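Local atomic coordinates of D-alanyl transferase DltD (Enterococcus faecium TX0133A04, PDB entry 6PFX), a protein that probably takes part in the D-alanylation of lipoteichoic acid in the cell wall of Gram-positive bacteria. Residues F100-P104 and Q105-K109; Q276-L279 and D280-K284. All coordinates share one frame; numbering follows the deposited sequence.

Interaction 1 (F100-P104 and Q105-K109); sequences FIISP and QWFVK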
loop_
_atom_site.group_PDB
_atom_site.type_symbol
_atom_site.label_atom_id
_atom_site.label_comp_id
_atom_site.label_asym_id
_atom_site.label_seq_id
_atom_site.Cartn_x
_atom_site.Cartn_y
_atom_site.Cartn_z
ATOM N N PHE A 100 -0.093 5.947 -3.006
ATOM C CA PHE A 100 -0.449 4.943 -2.010
ATOM C C PHE A 100 -1.833 4.406 -2.344
ATOM O O PHE A 100 -2.807 5.161 -2.329
ATOM C CB PHE A 100 -0.436 5.562 -0.604
ATOM C CG PHE A 100 -0.505 4.560 0.530
ATOM C CD1 PHE A 100 -1.668 3.875 0.782
ATOM C CD2 PHE A 100 0.600 4.312 1.351
ATOM C CE1 PHE A 100 -1.737 2.964 1.830
ATOM C CE2 PHE A 100 0.533 3.393 2.394
ATOM C CZ PHE A 100 -0.631 2.726 2.629
ATOM N N ILE A 101 -1.936 3.100 -2.577
ATOM C CA ILE A 101 -3.214 2.451 -2.866
ATOM C C ILE A 101 -3.752 1.864 -1.564
ATOM O O ILE A 101 -3.122 0.973 -0.983
ATOM C CB ILE A 101 -3.053 1.347 -3.922
ATOM C CG1 ILE A 101 -2.188 1.776 -5.110
ATOM C CG2 ILE A 101 -4.429 0.891 -4.399
ATOM C CD1 ILE A 101 -2.711 2.892 -5.881
ATOM N N ILE A 102 -4.912 2.357 -1.118
ATOM C CA ILE A 102 -5.556 1.917 0.121
ATOM C C ILE A 102 -6.541 0.801 -0.227
ATOM O O ILE A 102 -7.562 1.061 -0.868
ATOM C CB ILE A 102 -6.337 3.073 0.762
ATOM C CG1 ILE A 102 -5.455 4.290 1.020
ATOM C CG2 ILE A 102 -6.993 2.625 2.083
ATOM C CD1 ILE A 102 -6.228 5.512 1.500
ATOM N N SER A 103 -6.287 -0.430 0.229
ATOM C CA SER A 103 -7.243 -1.522 -0.004
ATOM C C SER A 103 -8.299 -1.556 1.096
ATOM O O SER A 103 -7.945 -1.723 2.267
ATOM C CB SER A 103 -6.523 -2.865 -0.040
ATOM O OG SER A 103 -5.657 -2.960 -1.151
ATOM N N PRO A 104 -9.592 -1.443 0.776
ATOM C CA PRO A 104 -10.616 -1.570 1.834
ATOM C C PRO A 104 -10.523 -2.884 2.610
ATOM O O PRO A 104 -10.782 -2.905 3.823
ATOM C CB PRO A 104 -11.932 -1.419 1.047
ATOM C CG PRO A 104 -11.533 -0.603 -0.207
ATOM C CD PRO A 104 -10.184 -1.168 -0.551
ATOM N N GLN A 105 -10.089 -3.967 1.946
ATOM C CA GLN A 105 -10.066 -5.288 2.562
ATOM C C GLN A 105 -9.034 -5.402 3.671
ATOM O O GLN A 105 -9.083 -6.348 4.462
ATOM C CB GLN A 105 -9.759 -6.360 1.517
ATOM C CG GLN A 105 -10.740 -6.403 0.376
ATOM C CD GLN A 105 -10.543 -5.264 -0.614
ATOM O OE1 GLN A 105 -9.433 -4.733 -0.764
ATOM N NE2 GLN A 105 -11.627 -4.858 -1.269
ATOM N N TRP A 106 -8.098 -4.464 3.754
ATOM C CA TRP A 106 -7.182 -4.496 4.875
ATOM C C TRP A 106 -7.899 -4.261 6.196
ATOM O O TRP A 106 -7.416 -4.690 7.248
ATOM C CB TRP A 106 -6.169 -3.374 4.747
ATOM C CG TRP A 106 -5.180 -3.480 3.651
ATOM C CD1 TRP A 106 -4.921 -4.557 2.851
ATOM C CD2 TRP A 106 -4.298 -2.439 3.231
ATOM N NE1 TRP A 106 -3.905 -4.244 1.966
ATOM C CE2 TRP A 106 -3.517 -2.944 2.178
ATOM C CE3 TRP A 106 -4.095 -1.122 3.652
ATOM C CZ2 TRP A 106 -2.539 -2.171 1.541
ATOM C CZ3 TRP A 106 -3.134 -0.357 3.017
ATOM C CH2 TRP A 106 -2.373 -0.880 1.972
ATOM N N PHE A 107 -9.014 -3.539 6.159
ATOM C CA PHE A 107 -9.634 -2.968 7.350
ATOM C C PHE A 107 -10.654 -3.905 7.969
ATOM O O PHE A 107 -11.780 -3.535 8.277
ATOM C CB PHE A 107 -10.227 -1.617 6.980
ATOM C CG PHE A 107 -9.172 -0.589 6.591
ATOM C CD1 PHE A 107 -8.575 -0.585 5.324
ATOM C CD2 PHE A 107 -8.751 0.348 7.519
ATOM C CE1 PHE A 107 -7.583 0.360 5.004
ATOM C CE2 PHE A 107 -7.790 1.280 7.209
ATOM C CZ PHE A 107 -7.205 1.295 5.940
ATOM N N VAL A 108 -10.215 -5.135 8.201
ATOM C CA VAL A 108 -11.067 -6.135 8.831
ATOM C C VAL A 108 -11.021 -6.001 10.353
ATOM O O VAL A 108 -10.111 -5.405 10.936
ATOM C CB VAL A 108 -10.718 -7.567 8.369
ATOM C CG1 VAL A 108 -11.102 -7.765 6.904
ATOM C CG2 VAL A 108 -9.247 -7.880 8.619
ATOM N N LYS A 109 -12.018 -6.607 11.007
ATOM C CA LYS A 109 -12.261 -6.381 12.431
ATOM C C LYS A 109 -11.017 -6.610 13.279
ATOM O O LYS A 109 -10.755 -5.855 14.224
ATOM C CB LYS A 109 -13.404 -7.299 12.897
ATOM C CG LYS A 109 -13.756 -7.174 14.380
ATOM C CD LYS A 109 -14.987 -8.016 14.754
ATOM C CE LYS A 109 -15.432 -7.766 16.194
ATOM N NZ LYS A 109 -16.697 -8.501 16.528
#
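A short 3-10 turn just beyond the C-terminal end of strand 97-101 folds Trp-106 and Phe-107 back on Phe-100, Ile-102 and Ser-103. Its two backbone bonds run from Trp-106 N to Ser-103 O (3.1 Å) and from Phe-107 N to Pro-104 O (3.0 Å). Pro-104 suits the first turn of such a helix, since its ring fixes phi near the needed value and its missing N-H is not called upon. The indole of Trp-106 lies with one face over Ser-103: CB of the serine sits 3.6 Å from the centroid of the five-membered ring, only 11° off its normal, a CH-pi contact that a small side chain allows. The strand belongs to the middle of a parallel five-stranded sheet, in keeping with the SGNH hydrolase clan, and the Ser-103 side chain lies close to Ser-46, His-348 and Asp-345, whose placement is consistent with the Ser-His-Asp triad of that clan; its OG makes a weak hydrogen bond to Ser-45. Farther along the indole, Trp-106 CZ3 meets Phe-100 CE1 at 3.8 Å, rim against rim. Phe-100 reaches it because CG is anti to the backbone N (chi1 -168°). Phe-107 turns its edge to two carbonyls, with CD1 3.3 Å from Ser-103 O, while its CE1 packs 3.7 Å from the CG2 branch of Ile-102. Phe-314 of helix 308-323 also touches both of these side chains. Gln-105 bends at chi2 (75°), laying its amide beside Pro-104 with OE1 3.6 Å from the proline CD.

Interaction 2 (Q276-L279 and D280-K284); sequences QLVL and DQLAK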
loop_
_atom_site.group_PDB
_atom_site.type_symbol
_atom_site.label_atom_id
_atom_site.label_comp_id
_atom_site.label_asym_id
_atom_site.label_seq_id
_atom_site.Cartn_x
_atom_site.Cartn_y
_atom_site.Cartn_z
ATOM N N GLN A 276 -2.650 5.169 10.507
ATOM C CA GLN A 276 -2.201 6.418 11.106
ATOM C C GLN A 276 -0.681 6.484 11.225
ATOM O O GLN A 276 -0.103 7.573 11.145
ATOM C CB GLN A 276 -2.855 6.638 12.470
ATOM C CG GLN A 276 -2.511 7.992 13.068
ATOM C CD GLN A 276 -2.967 9.208 12.255
ATOM O OE1 GLN A 276 -3.865 9.143 11.407
ATOM N NE2 GLN A 276 -2.342 10.331 12.538
ATOM N N LEU A 277 -0.020 5.342 11.436
ATOM C CA LEU A 277 1.437 5.331 11.441
ATOM C C LEU A 277 1.982 5.806 10.101
ATOM O O LEU A 277 2.904 6.625 10.050
ATOM C CB LEU A 277 1.951 3.922 11.722
ATOM C CG LEU A 277 1.760 3.367 13.125
ATOM C CD1 LEU A 277 2.160 1.907 13.190
ATOM C CD2 LEU A 277 2.643 4.146 14.073
ATOM N N VAL A 278 1.433 5.279 9.004
ATOM C CA VAL A 278 1.819 5.726 7.668
ATOM C C VAL A 278 1.654 7.231 7.529
ATOM O O VAL A 278 2.552 7.914 7.035
ATOM C CB VAL A 278 0.986 4.973 6.614
ATOM C CG1 VAL A 278 1.139 5.587 5.260
ATOM C CG2 VAL A 278 1.339 3.473 6.617
ATOM N N LEU A 279 0.495 7.768 7.925
ATOM C CA LEU A 279 0.250 9.207 7.823
ATOM C C LEU A 279 1.233 10.011 8.669
ATOM O O LEU A 279 1.711 11.073 8.244
ATOM C CB LEU A 279 -1.188 9.499 8.243
ATOM C CG LEU A 279 -2.277 8.822 7.408
ATOM C CD1 LEU A 279 -3.651 9.391 7.783
ATOM C CD2 LEU A 279 -1.998 9.000 5.918
ATOM N N ASP A 280 1.532 9.528 9.872
ATOM C CA ASP A 280 2.508 10.187 10.734
ATOM C C ASP A 280 3.839 10.336 10.015
ATOM O O ASP A 280 4.431 11.422 9.998
ATOM C CB ASP A 280 2.626 9.349 12.010
ATOM C CG ASP A 280 3.407 10.032 13.120
ATOM O OD1 ASP A 280 4.649 9.895 13.139
ATOM O OD2 ASP A 280 2.770 10.667 13.993
ATOM N N GLN A 281 4.319 9.261 9.397
ATOM C CA GLN A 281 5.620 9.311 8.745
ATOM C C GLN A 281 5.578 10.127 7.458
ATOM O O GLN A 281 6.521 10.865 7.166
ATOM C CB GLN A 281 6.141 7.895 8.508
ATOM C CG GLN A 281 7.588 7.817 8.052
ATOM C CD GLN A 281 8.585 8.234 9.127
ATOM O OE1 GLN A 281 8.244 8.340 10.296
ATOM N NE2 GLN A 281 9.823 8.478 8.720
ATOM N N LEU A 282 4.502 10.014 6.675
ATOM C CA LEU A 282 4.380 10.818 5.466
ATOM C C LEU A 282 4.401 12.293 5.815
ATOM O O LEU A 282 5.072 13.092 5.153
ATOM C CB LEU A 282 3.093 10.459 4.728
ATOM C CG LEU A 282 3.146 9.084 4.082
ATOM C CD1 LEU A 282 1.716 8.688 3.710
ATOM C CD2 LEU A 282 3.973 9.054 2.853
ATOM N N ALA A 283 3.737 12.663 6.905
ATOM C CA ALA A 283 3.692 14.065 7.289
ATOM C C ALA A 283 5.057 14.529 7.779
ATOM O O ALA A 283 5.522 15.615 7.408
ATOM C CB ALA A 283 2.607 14.270 8.349
ATOM N N LYS A 284 5.734 13.703 8.582
ATOM C CA LYS A 284 7.039 14.097 9.117
ATOM C C LYS A 284 8.071 14.254 8.010
ATOM O O LYS A 284 8.964 15.104 8.115
ATOM C CB LYS A 284 7.487 13.108 10.196
ATOM C CG LYS A 284 6.661 13.271 11.476
ATOM C CD LYS A 284 6.940 12.220 12.544
ATOM C CE LYS A 284 6.034 12.408 13.770
ATOM N NZ LYS A 284 6.095 11.225 14.690
HETATM O O HOH W 1 -0.054 10.968 14.376
#
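Val-278 and Leu-282, one helical turn apart, run alongside each other in the same direction, with CG1 of the valine 3.5 Å from CD1 of the leucine. The valine sends CG1 anti to its backbone N (chi1 168°), on the side where the next turn rises. Leu-282 instead has CG anti to its carbonyl carbon (chi1 -71°), which brings CG to 3.2 Å from Val-278 O and lets CD1 meet the valine methyl. Leu-279 approaches the same CD1 more loosely with its CD2. These branched aliphatic side chains fill the buried face of helix 271-284 toward the central parallel sheet: Leu-279 and Leu-282 touch Phe-291 of strand 288-293, while Val-278 meets Met-86 of helix 79-89. Beneath them runs the regular i to i+4 ladder, in which Leu-282 N bonds Val-278 O at 2.9 Å. On the polar side, the carboxylate of Asp-280 is gripped at both oxygens. An acid and a lysine four residues apart fall on one side of a helix, and the lysine, extended beyond CB, sets Lys-284 NZ on the syn lone pair of Asp-280 OD1, a salt bridge with an unusually short 2.5 Å in the model. OD2 accepts from a water at 2.9 Å, and that water accepts from Gln-276 NE2 at 3.0 Å. Gln-276 folds its amide toward this water; NE2 also bonds Gln-325, and OE1 bonds Gln-321 of helix 308-323.

Overall arrangement
Neither contact encloses a long loop, since each lies within one continuous stretch. Going from the N terminus, strand 97-101 leads into the turn of interaction 1, and the chain then makes a long, mostly helical excursion before helix 271-284 brings it back to the sheet with interaction 2. The two are in series, neither nested nor crossed, and their centres are about 16 Å apart. They nevertheless meet in space: Phe-100 CE2 of the strand packs 3.7 Å from Val-278 CG1 of the helix. Helix 271-284 then leads into strand 288-293, which pairs in parallel with strand 97-101, while helix 79-89 touches both contacts.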